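Local coordinates for protein SYE1 (PDB 4AWT) that binds FMN and probably uses NADH or NADPH to reduce activated carbon-carbon double bonds, as old yellow enzymes do, at residues G115-E127 with L187-R199. The protein carries 1 engineered substitution. Sequence-based numbering, arbitrary orientation. Where two conformers were deposited one is given.
Sequences GQQPISSSTLKAE and LINQFIDSEANNR
S121 sits with its CB squarely over the F191 ring, a CH-pi contact 3.6 Å from the centroid. With chi1 at 56°, its OG stands between the backbone N and carbonyl carbon; it turns away from the ring, toward the helix backbone, and donates to Q190 O at 2.8 Å, from well above the carbonyl plane. S121 N is buried and finds no partner.

The serines on either side are gripped too. S120 OG donates to Q190 OE1 at 2.7 Å, only modestly tilted from the amide plane, and also accepts from a water that bridges on to A196 O. Q190 OE1 takes a second bond from R106 N, while NE2 is spent on the carbonyls of V104 and G185, so the whole amide is pinned. S122 and N198 are each modelled in two conformers; in one of them S122 OG accepts a nearly straight bond (166°) from N198 N, at 2.8 Å, and N198 ND2 instead donates to a second water, which also receives T123 N.

R199 bends at chi3 (73°) and brings NH1 to S121 O at 2.8 Å; M151 O shares that nitrogen, and D201 forms a salt bridge with NH2. A leucine here would probably strand S121 O without its donor and D201 without its countercharge. At the outer margin, L124 CD1 lies 3.5 Å from E195 O.

The three serines thus fasten the excursion after barrel strand 96-102, whose strand 119-120 pairs with 149-150, onto the short helix following strand 177-181: neighbouring beta-to-alpha connections of a TIM barrel, as in the old yellow enzyme family.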
loop_
_atom_site.group_PDB
_atom_site.type_symbol
_atom_site.label_atom_id
_atom_site.label_comp_id
_atom_site.label_asym_id
_atom_site.label_seq_id
_atom_site.Cartn_x
_atom_site.Cartn_y
_atom_site.Cartn_z
ATOM N N GLY A 115 14.878 11.637 -14.429
ATOM C CA GLY A 115 15.735 11.134 -15.505
ATOM C C GLY A 115 16.639 9.979 -15.081
ATOM O O GLY A 115 17.409 9.497 -15.918
ATOM N N GLN A 116 16.576 9.582 -13.846
ATOM C CA GLN A 116 17.428 8.519 -13.331
ATOM C C GLN A 116 16.982 7.186 -13.868
ATOM O O GLN A 116 15.830 6.964 -14.185
ATOM C CB GLN A 116 17.373 8.461 -11.822
ATOM C CG GLN A 116 18.225 9.505 -11.096
ATOM C CD GLN A 116 19.675 9.289 -11.353
ATOM O OE1 GLN A 116 20.302 8.274 -11.000
ATOM N NE2 GLN A 116 20.289 10.233 -12.074
ATOM N N GLN A 117 17.925 6.224 -13.924
ATOM C CA GLN A 117 17.590 4.863 -14.190
ATOM C C GLN A 117 16.949 4.271 -12.946
ATOM O O GLN A 117 17.390 4.483 -11.822
ATOM C CB GLN A 117 18.866 4.105 -14.524
ATOM C CG GLN A 117 18.601 2.666 -14.906
ATOM C CD GLN A 117 19.827 1.950 -15.426
ATOM O OE1 GLN A 117 20.968 2.407 -15.274
ATOM N NE2 GLN A 117 19.596 0.802 -16.009
ATOM N N PRO A 118 15.882 3.466 -13.124
ATOM C CA PRO A 118 15.280 2.810 -11.959
ATOM C C PRO A 118 16.239 1.847 -11.282
ATOM O O PRO A 118 17.159 1.335 -11.933
ATOM C CB PRO A 118 14.094 2.059 -12.593
ATOM C CG PRO A 118 13.796 2.780 -13.839
ATOM C CD PRO A 118 15.146 3.171 -14.352
ATOM N N ILE A 119 15.985 1.541 -10.016
ATOM C CA ILE A 119 16.759 0.573 -9.272
ATOM C C ILE A 119 15.913 -0.637 -8.935
ATOM O O ILE A 119 14.685 -0.556 -8.787
ATOM C CB ILE A 119 17.376 1.161 -8.006
ATOM C CG1 ILE A 119 16.369 1.653 -6.959
ATOM C CG2 ILE A 119 18.343 2.304 -8.399
ATOM C CD1 ILE A 119 16.923 2.068 -5.636
ATOM N N SER A 120 16.604 -1.768 -8.733
ATOM C CA SER A 120 15.930 -3.007 -8.344
ATOM C C SER A 120 16.913 -3.903 -7.629
ATOM O O SER A 120 18.084 -3.570 -7.428
ATOM C CB SER A 120 15.326 -3.674 -9.555
ATOM O OG SER A 120 14.466 -4.768 -9.218
ATOM N N SER A 121 16.438 -5.102 -7.270
ATOM C CA SER A 121 17.357 -6.134 -6.781
ATOM C C SER A 121 18.372 -6.482 -7.873
ATOM O O SER A 121 19.542 -6.710 -7.581
ATOM C CB SER A 121 16.563 -7.336 -6.356
ATOM O OG SER A 121 15.753 -7.757 -7.472
ATOM N N SER A 122 17.906 -6.574 -9.101
ATOM C CA SER A 122 18.587 -7.082 -10.248
ATOM C C SER A 122 18.452 -6.179 -11.422
ATOM O O SER A 122 17.779 -5.145 -11.359
ATOM C CB SER A 122 17.964 -8.460 -10.580
ATOM O OG SER A 122 18.265 -9.247 -9.398
ATOM N N THR A 123 18.986 -6.549 -12.567
ATOM C CA THR A 123 18.805 -5.796 -13.806
ATOM C C THR A 123 17.659 -6.310 -14.649
ATOM O O THR A 123 17.605 -6.158 -15.856
ATOM C CB THR A 123 20.097 -5.751 -14.661
ATOM O OG1 THR A 123 20.438 -7.076 -15.009
ATOM C CG2 THR A 123 21.182 -5.075 -13.854
ATOM N N LEU A 124 16.656 -6.937 -14.081
ATOM C CA LEU A 124 15.544 -7.544 -14.795
ATOM C C LEU A 124 14.466 -6.492 -14.942
ATOM O O LEU A 124 13.969 -5.947 -13.966
ATOM C CB LEU A 124 15.001 -8.739 -14.009
ATOM C CG LEU A 124 15.928 -9.956 -13.874
ATOM C CD1 LEU A 124 15.351 -10.905 -12.843
ATOM C CD2 LEU A 124 16.116 -10.610 -15.217
ATOM N N LYS A 125 14.063 -6.221 -16.163
ATOM C CA LYS A 125 12.877 -5.414 -16.445
ATOM C C LYS A 125 11.620 -6.155 -16.051
ATOM O O LYS A 125 11.477 -7.363 -16.243
ATOM C CB LYS A 125 12.866 -5.151 -17.942
ATOM C CG LYS A 125 11.735 -4.268 -18.394
ATOM C CD LYS A 125 11.698 -4.158 -19.899
ATOM C CE LYS A 125 10.506 -3.363 -20.368
ATOM N NZ LYS A 125 10.620 -3.092 -21.830
ATOM N N ALA A 126 10.656 -5.398 -15.477
ATOM C CA ALA A 126 9.326 -5.995 -15.256
ATOM C C ALA A 126 8.658 -6.204 -16.605
ATOM O O ALA A 126 8.483 -5.238 -17.366
ATOM C CB ALA A 126 8.489 -5.099 -14.403
ATOM N N GLU A 127 8.247 -7.433 -16.906
ATOM C CA GLU A 127 7.707 -7.737 -18.211
ATOM C C GLU A 127 6.228 -7.433 -18.287
ATOM O O GLU A 127 5.475 -7.714 -17.374
ATOM C CB GLU A 127 8.032 -9.213 -18.533
ATOM C CG GLU A 127 9.511 -9.502 -18.697
ATOM C CD GLU A 127 10.303 -8.819 -19.773
ATOM O OE1 GLU A 127 9.685 -8.197 -20.677
ATOM O OE2 GLU A 127 11.563 -8.871 -19.793
ATOM N N LEU A 187 9.569 -2.369 -4.953
ATOM C CA LEU A 187 10.976 -2.650 -4.708
ATOM C C LEU A 187 11.203 -3.816 -3.784
ATOM O O LEU A 187 11.985 -4.726 -4.090
ATOM C CB LEU A 187 11.687 -1.416 -4.132
ATOM C CG LEU A 187 13.181 -1.646 -3.909
ATOM C CD1 LEU A 187 13.951 -1.915 -5.180
ATOM C CD2 LEU A 187 13.764 -0.448 -3.159
ATOM N N ILE A 188 10.585 -3.798 -2.605
ATOM C CA ILE A 188 10.855 -4.886 -1.666
ATOM C C ILE A 188 10.416 -6.220 -2.257
ATOM O O ILE A 188 11.085 -7.251 -2.094
ATOM C CB ILE A 188 10.270 -4.595 -0.284
ATOM C CG1 ILE A 188 10.899 -3.291 0.276
ATOM C CG2 ILE A 188 10.488 -5.764 0.661
ATOM C CD1 ILE A 188 10.288 -2.829 1.516
ATOM N N ASN A 189 9.276 -6.211 -2.955
ATOM C CA ASN A 189 8.788 -7.410 -3.603
ATOM C C ASN A 189 9.744 -7.922 -4.666
ATOM O O ASN A 189 9.795 -9.146 -4.904
ATOM C CB ASN A 189 7.382 -7.097 -4.105
ATOM C CG ASN A 189 6.473 -8.235 -4.480
ATOM O OD1 ASN A 189 5.278 -7.971 -4.695
ATOM N ND2 ASN A 189 6.955 -9.458 -4.507
ATOM N N GLN A 190 10.504 -7.035 -5.309
ATOM C CA GLN A 190 11.519 -7.412 -6.279
ATOM C C GLN A 190 12.711 -8.148 -5.627
ATOM O O GLN A 190 13.426 -8.827 -6.350
ATOM C CB GLN A 190 12.024 -6.174 -7.023
ATOM C CG GLN A 190 10.965 -5.558 -7.934
ATOM C CD GLN A 190 11.123 -4.092 -8.185
ATOM O OE1 GLN A 190 12.255 -3.562 -8.319
ATOM N NE2 GLN A 190 10.036 -3.367 -8.253
ATOM N N PHE A 191 12.891 -8.004 -4.331
ATOM C CA PHE A 191 13.829 -8.825 -3.577
ATOM C C PHE A 191 13.209 -10.138 -3.101
ATOM O O PHE A 191 13.857 -11.174 -3.123
ATOM C CB PHE A 191 14.402 -8.092 -2.358
ATOM C CG PHE A 191 15.447 -7.050 -2.675
ATOM C CD1 PHE A 191 15.096 -5.795 -3.168
ATOM C CD2 PHE A 191 16.795 -7.333 -2.517
ATOM C CE1 PHE A 191 16.052 -4.846 -3.434
ATOM C CE2 PHE A 191 17.753 -6.395 -2.799
ATOM C CZ PHE A 191 17.382 -5.155 -3.247
ATOM N N ILE A 192 11.963 -10.090 -2.628
ATOM C CA ILE A 192 11.337 -11.278 -2.031
ATOM C C ILE A 192 11.174 -12.393 -3.034
ATOM O O ILE A 192 11.427 -13.563 -2.733
ATOM C CB ILE A 192 9.972 -10.919 -1.413
ATOM C CG1 ILE A 192 10.106 -9.954 -0.255
ATOM C CG2 ILE A 192 9.231 -12.195 -0.986
ATOM C CD1 ILE A 192 8.790 -9.377 0.257
ATOM N N ASP A 193 10.645 -12.073 -4.210
ATOM C CA ASP A 193 10.194 -13.084 -5.161
ATOM C C ASP A 193 11.365 -13.603 -5.990
ATOM O O ASP A 193 12.102 -12.862 -6.626
ATOM C CB ASP A 193 9.102 -12.540 -6.037
ATOM C CG ASP A 193 7.729 -12.380 -5.378
ATOM O OD1 ASP A 193 7.624 -12.752 -4.196
ATOM O OD2 ASP A 193 6.826 -11.893 -6.084
ATOM N N SER A 194 11.504 -14.937 -5.993
ATOM C CA SER A 194 12.704 -15.556 -6.540
ATOM C C SER A 194 12.951 -15.194 -7.974
ATOM O O SER A 194 14.113 -15.052 -8.379
ATOM C CB SER A 194 12.618 -17.058 -6.375
ATOM O OG SER A 194 11.571 -17.625 -7.099
ATOM N N GLU A 195 11.911 -15.072 -8.830
ATOM C CA GLU A 195 12.168 -14.897 -10.234
ATOM C C GLU A 195 12.515 -13.424 -10.564
ATOM O O GLU A 195 12.886 -13.132 -11.709
ATOM C CB GLU A 195 11.009 -15.407 -11.064
ATOM C CG GLU A 195 10.698 -16.858 -10.766
ATOM C CD GLU A 195 11.908 -17.797 -10.592
ATOM O OE1 GLU A 195 12.465 -17.929 -11.703
ATOM O OE2 GLU A 195 12.289 -18.365 -9.510
ATOM N N ALA A 196 12.375 -12.545 -9.605
ATOM C CA ALA A 196 12.753 -11.153 -9.785
ATOM C C ALA A 196 14.125 -10.812 -9.214
ATOM O O ALA A 196 14.583 -9.696 -9.389
ATOM C CB ALA A 196 11.691 -10.258 -9.153
ATOM N N ASN A 197 14.758 -11.768 -8.530
ATOM C CA ASN A 197 15.940 -11.530 -7.761
ATOM C C ASN A 197 17.015 -12.541 -8.244
ATOM O O ASN A 197 16.954 -13.692 -7.925
ATOM C CB ASN A 197 15.646 -11.684 -6.299
ATOM C CG ASN A 197 16.790 -11.363 -5.379
ATOM O OD1 ASN A 197 16.542 -11.097 -4.137
ATOM N ND2 ASN A 197 17.944 -11.365 -5.837
ATOM N N ASN A 198 18.018 -11.994 -8.976
ATOM C CA ASN A 198 19.120 -12.906 -9.336
ATOM C C ASN A 198 20.423 -12.472 -8.659
ATOM O O ASN A 198 21.523 -12.781 -9.163
ATOM C CB ASN A 198 19.248 -13.003 -10.831
ATOM C CG ASN A 198 19.521 -11.736 -11.561
ATOM O OD1 ASN A 198 19.346 -11.745 -12.789
ATOM N ND2 ASN A 198 19.965 -10.672 -10.977
ATOM N N ARG A 199 20.380 -11.831 -7.531
ATOM C CA ARG A 199 21.546 -11.432 -6.772
ATOM C C ARG A 199 22.311 -12.623 -6.286
ATOM O O ARG A 199 21.709 -13.645 -5.927
ATOM C CB ARG A 199 21.176 -10.547 -5.589
ATOM C CG ARG A 199 20.447 -9.268 -5.951
ATOM C CD ARG A 199 20.162 -8.444 -4.720
ATOM N NE ARG A 199 21.357 -7.804 -4.190
ATOM C CZ ARG A 199 21.784 -6.606 -4.516
ATOM N NH1 ARG A 199 21.129 -5.855 -5.405
ATOM N NH2 ARG A 199 22.855 -6.107 -3.933
HETATM O O HOH W 1 13.724 -7.178 -10.230
HETATM O O HOH W 2 21.048 -8.591 -12.167
#